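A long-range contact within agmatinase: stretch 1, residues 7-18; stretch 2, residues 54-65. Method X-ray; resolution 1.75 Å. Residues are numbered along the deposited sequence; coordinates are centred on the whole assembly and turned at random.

Stretch 1 (7-18) LPYGGIPTFARA
Stretch 2 54-65: ALREASLRSVPP

A stretch without regular secondary structure can be fixed to a helical segment by one direct polar link, with apolar packing and water completing the fit. In agmatinase, residues 7-18 form no helix or strand, beginning with a type I turn from Leu7 to Gly10; residues 54-65 continue a helix that begins earlier in the chain and include a type I turn from Ser59 to Ser62. In register, CA-CA distances are Pro8-Leu60 5.1, Pro13-Glu57 5.1, Phe15-Arg56 4.4 and Ala16-Val63 4.8 Å. The two stretches bury 705 Å² between them, both sides summed.

The direct hydrogen bond runs from Ala16 N to Ser59 OG, 2.8 Å and nearly linear at 170°. Ser59, chi1 p, also donates from OG to Arg56 O (2.6 Å), so its short side chain relays between loop and helix backbone. Ala16 and Arg17 both have positive phi, 60/23 and 58/31, within a tight backbone where Arg17 N bonds Thr14 O (2.9 Å) and Ala18 N bonds Phe15 O (3.0 Å).

Apolar packing centres on Leu60 (m, t), whose CB points toward the loop and which loses 116 Å². Its CD1 lies 4.4 Å from Pro13 CB, while Pro13 CB also meets Glu57 CG at 3.8 Å. Phe15 (t, chi2 68°) brings CE1 to 3.7 Å from Ser59 CB. Farther along, Ala16 CB is 3.8 Å from Pro64 CD. Methyls also rest against backbone carbonyls: Leu60 CD1 on Pro8 O (3.4 Å), Val63 CG1 on Ala16 O (3.6 Å).

Guanidinium groups supply flat surfaces. Arg17 (chi1 -143°, between wells; chi2 t, chi3 m) donates from NH1 and NH2 to Gly10 O (3.0 and 3.1 Å), with one face over Leu60 CD2. Arg61 (m, m, p) lays a face on Pro8, NE to CG 3.3 Å. Gly11, at 89/169, has no room for a CB, which would strike Arg17 NH1.

Two waters complete the seam: one donates to Pro8 O (2.8 Å) and Glu57 O (2.7 Å); another accepts from Arg17 NH2 (3.1 Å) and donates to Leu60 O (2.8 Å).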

ATOM      1  N   LEU A   7      25.773   3.984  -1.908  1.00 32.54           N
ATOM      2  CA  LEU A   7      24.738   3.808  -2.915  1.00 32.66           C
ATOM      3  C   LEU A   7      23.596   4.650  -2.350  1.00 31.07           C
ATOM      4  O   LEU A   7      23.661   5.078  -1.200  1.00 31.29           O
ATOM      5  CB  LEU A   7      24.308   2.342  -3.009  1.00 35.07           C
ATOM      6  CG  LEU A   7      25.213   1.355  -3.755  1.00 35.97           C
ATOM      7  CD1 LEU A   7      25.214   1.675  -5.238  1.00 37.89           C
ATOM      8  CD2 LEU A   7      26.616   1.415  -3.190  1.00 37.46           C
ATOM      9  N   PRO A   8      22.541   4.900  -3.140  1.00 29.84           N
ATOM     10  CA  PRO A   8      21.415   5.708  -2.653  1.00 29.49           C
ATOM     11  C   PRO A   8      20.810   5.250  -1.321  1.00 28.28           C
ATOM     12  O   PRO A   8      20.369   6.071  -0.519  1.00 27.80           O
ATOM     13  CB  PRO A   8      20.411   5.622  -3.801  1.00 29.06           C
ATOM     14  CG  PRO A   8      21.299   5.531  -5.000  1.00 29.48           C
ATOM     15  CD  PRO A   8      22.347   4.533  -4.554  1.00 29.96           C
ATOM     16  N   TYR A   9      20.792   3.942  -1.086  1.00 27.43           N
ATOM     17  CA  TYR A   9      20.219   3.409   0.147  1.00 26.30           C
ATOM     18  C   TYR A   9      21.177   3.385   1.334  1.00 25.45           C
ATOM     19  O   TYR A   9      20.809   2.942   2.422  1.00 26.71           O
ATOM     20  CB  TYR A   9      19.680   1.998  -0.088  1.00 27.28           C
ATOM     21  CG  TYR A   9      20.653   1.071  -0.779  1.00 30.14           C
ATOM     22  CD1 TYR A   9      20.766   1.061  -2.166  1.00 31.45           C
ATOM     23  CD2 TYR A   9      21.457   0.198  -0.045  1.00 30.81           C
ATOM     24  CE1 TYR A   9      21.651   0.201  -2.810  1.00 32.13           C
ATOM     25  CE2 TYR A   9      22.347  -0.667  -0.681  1.00 32.80           C
ATOM     26  CZ  TYR A   9      22.436  -0.660  -2.063  1.00 32.16           C
ATOM     27  OH  TYR A   9      23.298  -1.520  -2.702  1.00 33.91           O
ATOM     28  N   GLY A  10      22.400   3.863   1.136  1.00 23.05           N
ATOM     29  CA  GLY A  10      23.355   3.863   2.227  1.00 20.92           C
ATOM     30  C   GLY A  10      23.710   5.230   2.778  1.00 20.39           C
ATOM     31  O   GLY A  10      23.659   6.236   2.068  1.00 17.91           O
ATOM     32  N   GLY A  11      24.071   5.258   4.058  1.00 20.21           N
ATOM     33  CA  GLY A  11      24.459   6.499   4.704  1.00 19.65           C
ATOM     34  C   GLY A  11      23.311   7.263   5.336  1.00 19.87           C
ATOM     35  O   GLY A  11      22.140   6.941   5.124  1.00 18.67           O
ATOM     36  N   ILE A  12      23.655   8.271   6.131  1.00 20.67           N
ATOM     37  CA  ILE A  12      22.658   9.105   6.785  1.00 20.64           C
ATOM     38  C   ILE A  12      22.093  10.060   5.741  1.00 19.90           C
ATOM     39  O   ILE A  12      22.837  10.771   5.066  1.00 18.37           O
ATOM     40  CB  ILE A  12      23.279   9.941   7.918  1.00 22.14           C
ATOM     41  CG1 ILE A  12      24.005   9.028   8.909  1.00 22.90           C
ATOM     42  CG2 ILE A  12      22.186  10.732   8.630  1.00 23.02           C
ATOM     43  CD1 ILE A  12      23.109   8.000   9.572  1.00 21.79           C
ATOM     44  N   PRO A  13      20.765  10.096   5.594  1.00 19.68           N
ATOM     45  CA  PRO A  13      20.182  10.996   4.600  1.00 19.85           C
ATOM     46  C   PRO A  13      20.197  12.488   4.939  1.00 19.72           C
ATOM     47  O   PRO A  13      19.416  12.956   5.765  1.00 22.20           O
ATOM     48  CB  PRO A  13      18.764  10.452   4.444  1.00 20.66           C
ATOM     49  CG  PRO A  13      18.454   9.959   5.814  1.00 19.63           C
ATOM     50  CD  PRO A  13      19.731   9.244   6.208  1.00 20.84           C
ATOM     51  N   THR A  14      21.115  13.221   4.310  1.00 19.46           N
ATOM     52  CA  THR A  14      21.202  14.669   4.468  1.00 15.61           C
ATOM     53  C   THR A  14      20.996  15.160   3.048  1.00 14.66           C
ATOM     54  O   THR A  14      21.273  14.426   2.095  1.00 14.06           O
ATOM     55  CB  THR A  14      22.574  15.145   5.009  1.00 18.75           C
ATOM     56  OG1 THR A  14      23.636  14.611   4.209  1.00 18.49           O
ATOM     57  CG2 THR A  14      22.745  14.712   6.449  1.00 18.65           C
ATOM     58  N   PHE A  15      20.495  16.378   2.883  1.00 13.97           N
ATOM     59  CA  PHE A  15      20.239  16.847   1.530  1.00 15.53           C
ATOM     60  C   PHE A  15      21.503  16.879   0.678  1.00 17.06           C
ATOM     61  O   PHE A  15      22.486  17.525   1.037  1.00 16.97           O
ATOM     62  CB  PHE A  15      19.581  18.225   1.533  1.00 15.40           C
ATOM     63  CG  PHE A  15      18.883  18.540   0.246  1.00 16.09           C
ATOM     64  CD1 PHE A  15      17.735  17.841  -0.118  1.00 17.54           C
ATOM     65  CD2 PHE A  15      19.411  19.475  -0.642  1.00 17.67           C
ATOM     66  CE1 PHE A  15      17.124  18.060  -1.353  1.00 18.28           C
ATOM     67  CE2 PHE A  15      18.815  19.705  -1.876  1.00 17.37           C
ATOM     68  CZ  PHE A  15      17.667  18.995  -2.237  1.00 19.84           C
ATOM     69  N   ALA A  16      21.461  16.164  -0.445  1.00 17.71           N
ATOM     70  CA  ALA A  16      22.585  16.083  -1.375  1.00 17.83           C
ATOM     71  C   ALA A  16      23.816  15.497  -0.689  1.00 18.09           C
ATOM     72  O   ALA A  16      24.950  15.711  -1.125  1.00 17.48           O
ATOM     73  CB  ALA A  16      22.894  17.467  -1.928  1.00 16.85           C
ATOM     74  N   ARG A  17      23.576  14.749   0.384  1.00 17.57           N
ATOM     75  CA  ARG A  17      24.637  14.125   1.172  1.00 18.93           C
ATOM     76  C   ARG A  17      25.619  15.180   1.694  1.00 20.40           C
ATOM     77  O   ARG A  17      26.805  14.915   1.886  1.00 20.48           O
ATOM     78  CB  ARG A  17      25.366  13.064   0.333  1.00 21.29           C
ATOM     79  CG  ARG A  17      25.788  11.833   1.132  1.00 22.42           C
ATOM     80  CD  ARG A  17      26.540  10.805   0.286  1.00 22.86           C
ATOM     81  NE  ARG A  17      25.687   9.807  -0.370  1.00 19.45           N
ATOM     82  CZ  ARG A  17      24.967   8.894   0.276  1.00 19.30           C
ATOM     83  NH1 ARG A  17      24.975   8.849   1.602  1.00 22.21           N
ATOM     84  NH2 ARG A  17      24.270   7.993  -0.404  1.00 18.22           N
ATOM     85  N   ALA A  18      25.108  16.381   1.943  1.00 20.36           N
ATOM     86  CA  ALA A  18      25.925  17.477   2.443  1.00 21.40           C
ATOM     87  C   ALA A  18      26.208  17.332   3.940  1.00 21.78           C
ATOM     88  O   ALA A  18      25.476  16.653   4.662  1.00 22.48           O
ATOM     89  CB  ALA A  18      25.224  18.804   2.173  1.00 20.72           C
ATOM     90  N   ALA A  54      11.807  12.735   3.314  1.00 12.23           N
ATOM     91  CA  ALA A  54      11.730  12.010   2.055  1.00 11.23           C
ATOM     92  C   ALA A  54      12.575  12.682   0.977  1.00 11.80           C
ATOM     93  O   ALA A  54      13.199  12.007   0.152  1.00 12.46           O
ATOM     94  CB  ALA A  54      10.286  11.916   1.596  1.00 11.04           C
ATOM     95  N   LEU A  55      12.598  14.011   0.982  1.00 12.55           N
ATOM     96  CA  LEU A  55      13.373  14.752  -0.010  1.00 11.36           C
ATOM     97  C   LEU A  55      14.869  14.528   0.177  1.00 11.63           C
ATOM     98  O   LEU A  55      15.611  14.459  -0.801  1.00 12.32           O
ATOM     99  CB  LEU A  55      13.034  16.245   0.058  1.00 11.15           C
ATOM    100  CG  LEU A  55      11.687  16.587  -0.601  1.00 10.25           C
ATOM    101  CD1 LEU A  55      11.205  17.966  -0.166  1.00 11.25           C
ATOM    102  CD2 LEU A  55      11.842  16.520  -2.120  1.00 11.50           C
ATOM    103  N   ARG A  56      15.315  14.430   1.428  1.00 11.39           N
ATOM    104  CA  ARG A  56      16.726  14.178   1.709  1.00 11.88           C
ATOM    105  C   ARG A  56      17.074  12.780   1.203  1.00 13.58           C
ATOM    106  O   ARG A  56      18.059  12.589   0.485  1.00 13.26           O
ATOM    107  CB  ARG A  56      17.009  14.274   3.213  1.00 12.02           C
ATOM    108  CG  ARG A  56      16.882  15.687   3.782  1.00 13.09           C
ATOM    109  CD  ARG A  56      17.258  15.731   5.260  1.00 13.24           C
ATOM    110  NE  ARG A  56      17.455  17.102   5.723  1.00 12.94           N
ATOM    111  CZ  ARG A  56      16.564  17.814   6.405  1.00 15.61           C
ATOM    112  NH1 ARG A  56      15.379  17.294   6.728  1.00 14.84           N
ATOM    113  NH2 ARG A  56      16.861  19.057   6.771  1.00 16.99           N
ATOM    114  N   GLU A  57      16.259  11.800   1.574  1.00 12.70           N
ATOM    115  CA  GLU A  57      16.492  10.433   1.129  1.00 12.99           C
ATOM    116  C   GLU A  57      16.546  10.391  -0.397  1.00 13.67           C
ATOM    117  O   GLU A  57      17.457   9.797  -0.980  1.00 13.99           O
ATOM    118  CB  GLU A  57      15.374   9.516   1.638  1.00 15.30           C
ATOM    119  CG  GLU A  57      15.284   9.446   3.154  1.00 19.64           C
ATOM    120  CD  GLU A  57      14.051   8.700   3.646  1.00 23.94           C
ATOM    121  OE1 GLU A  57      13.896   8.564   4.875  1.00 27.36           O
ATOM    122  OE2 GLU A  57      13.236   8.254   2.812  1.00 28.34           O
ATOM    123  N   ALA A  58      15.584  11.037  -1.049  1.00 11.23           N
ATOM    124  CA  ALA A  58      15.545  11.038  -2.509  1.00 12.23           C
ATOM    125  C   ALA A  58      16.711  11.797  -3.150  1.00 12.67           C
ATOM    126  O   ALA A  58      17.108  11.487  -4.275  1.00 13.72           O
ATOM    127  CB  ALA A  58      14.219  11.621  -2.997  1.00 13.10           C
ATOM    128  N   SER A  59      17.254  12.781  -2.445  1.00 11.60           N
ATOM    129  CA  SER A  59      18.357  13.566  -2.993  1.00 14.28           C
ATOM    130  C   SER A  59      19.645  12.758  -3.112  1.00 16.43           C
ATOM    131  O   SER A  59      20.577  13.174  -3.806  1.00 16.09           O
ATOM    132  CB  SER A  59      18.615  14.812  -2.145  1.00 11.46           C
ATOM    133  OG  SER A  59      19.229  14.485  -0.916  1.00 14.77           O
ATOM    134  N   LEU A  60      19.700  11.611  -2.440  1.00 15.42           N
ATOM    135  CA  LEU A  60      20.891  10.773  -2.519  1.00 17.84           C
ATOM    136  C   LEU A  60      20.991  10.169  -3.918  1.00 19.58           C
ATOM    137  O   LEU A  60      22.020   9.613  -4.292  1.00 20.12           O
ATOM    138  CB  LEU A  60      20.858   9.676  -1.448  1.00 16.79           C
ATOM    139  CG  LEU A  60      20.811  10.207  -0.007  1.00 16.24           C
ATOM    140  CD1 LEU A  60      20.994   9.058   0.976  1.00 17.51           C
ATOM    141  CD2 LEU A  60      21.898  11.252   0.194  1.00 17.82           C
ATOM    142  N   ARG A  61      19.914  10.289  -4.689  1.00 21.54           N
ATOM    143  CA  ARG A  61      19.889   9.804  -6.063  1.00 23.16           C
ATOM    144  C   ARG A  61      20.331  10.943  -6.978  1.00 23.19           C
ATOM    145  O   ARG A  61      20.418  10.772  -8.196  1.00 24.27           O
ATOM    146  CB  ARG A  61      18.476   9.362  -6.453  1.00 27.35           C
ATOM    147  CG  ARG A  61      18.133   7.932  -6.084  1.00 32.07           C
ATOM    148  CD  ARG A  61      18.519   6.972  -7.197  1.00 39.99           C
ATOM    149  NE  ARG A  61      19.923   7.098  -7.571  1.00 47.57           N
ATOM    150  CZ  ARG A  61      20.534   6.329  -8.469  1.00 50.62           C
ATOM    151  NH1 ARG A  61      19.863   5.368  -9.091  1.00 51.87           N
ATOM    152  NH2 ARG A  61      21.818   6.521  -8.743  1.00 52.48           N
ATOM    153  N   SER A  62      20.604  12.103  -6.383  1.00 22.29           N
ATOM    154  CA  SER A  62      21.023  13.290  -7.130  1.00 22.33           C
ATOM    155  C   SER A  62      22.126  14.084  -6.420  1.00 21.75           C
ATOM    156  O   SER A  62      21.988  15.289  -6.192  1.00 21.84           O
ATOM    157  CB  SER A  62      19.822  14.211  -7.367  1.00 22.21           C
ATOM    158  OG  SER A  62      18.804  13.555  -8.105  1.00 24.27           O
ATOM    159  N   VAL A  63      23.217  13.411  -6.073  1.00 20.88           N
ATOM    160  CA  VAL A  63      24.325  14.069  -5.394  1.00 19.58           C
ATOM    161  C   VAL A  63      25.204  14.790  -6.418  1.00 19.99           C
ATOM    162  O   VAL A  63      25.659  14.187  -7.390  1.00 17.91           O
ATOM    163  CB  VAL A  63      25.183  13.049  -4.616  1.00 19.46           C
ATOM    164  CG1 VAL A  63      26.300  13.765  -3.876  1.00 18.49           C
ATOM    165  CG2 VAL A  63      24.307  12.275  -3.639  1.00 18.31           C
ATOM    166  N   PRO A  64      25.458  16.091  -6.203  1.00 18.55           N
ATOM    167  CA  PRO A  64      26.279  16.912  -7.100  1.00 19.45           C
ATOM    168  C   PRO A  64      27.767  16.596  -6.976  1.00 19.49           C
ATOM    169  O   PRO A  64      28.194  15.985  -6.000  1.00 21.54           O
ATOM    170  CB  PRO A  64      25.961  18.326  -6.639  1.00 18.66           C
ATOM    171  CG  PRO A  64      25.860  18.143  -5.150  1.00 19.14           C
ATOM    172  CD  PRO A  64      25.009  16.883  -5.041  1.00 20.13           C
ATOM    173  N   PRO A  65      28.577  17.019  -7.962  1.00 19.88           N
ATOM    174  CA  PRO A  65      28.185  17.762  -9.164  1.00 18.40           C
ATOM    175  C   PRO A  65      27.620  16.846 -10.249  1.00 18.52           C
ATOM    176  O   PRO A  65      27.620  15.624 -10.097  1.00 17.80           O
ATOM    177  CB  PRO A  65      29.484  18.435  -9.584  1.00 19.26           C
ATOM    178  CG  PRO A  65      30.493  17.386  -9.241  1.00 21.08           C
ATOM    179  CD  PRO A  65      30.044  16.908  -7.874  1.00 19.46           C
TER
HETATM  180  O   HOH W   1      17.828   7.111  -1.080  1.00 26.75           O
HETATM  181  O   HOH W   2      24.120   7.960  -3.460  1.00 28.60           O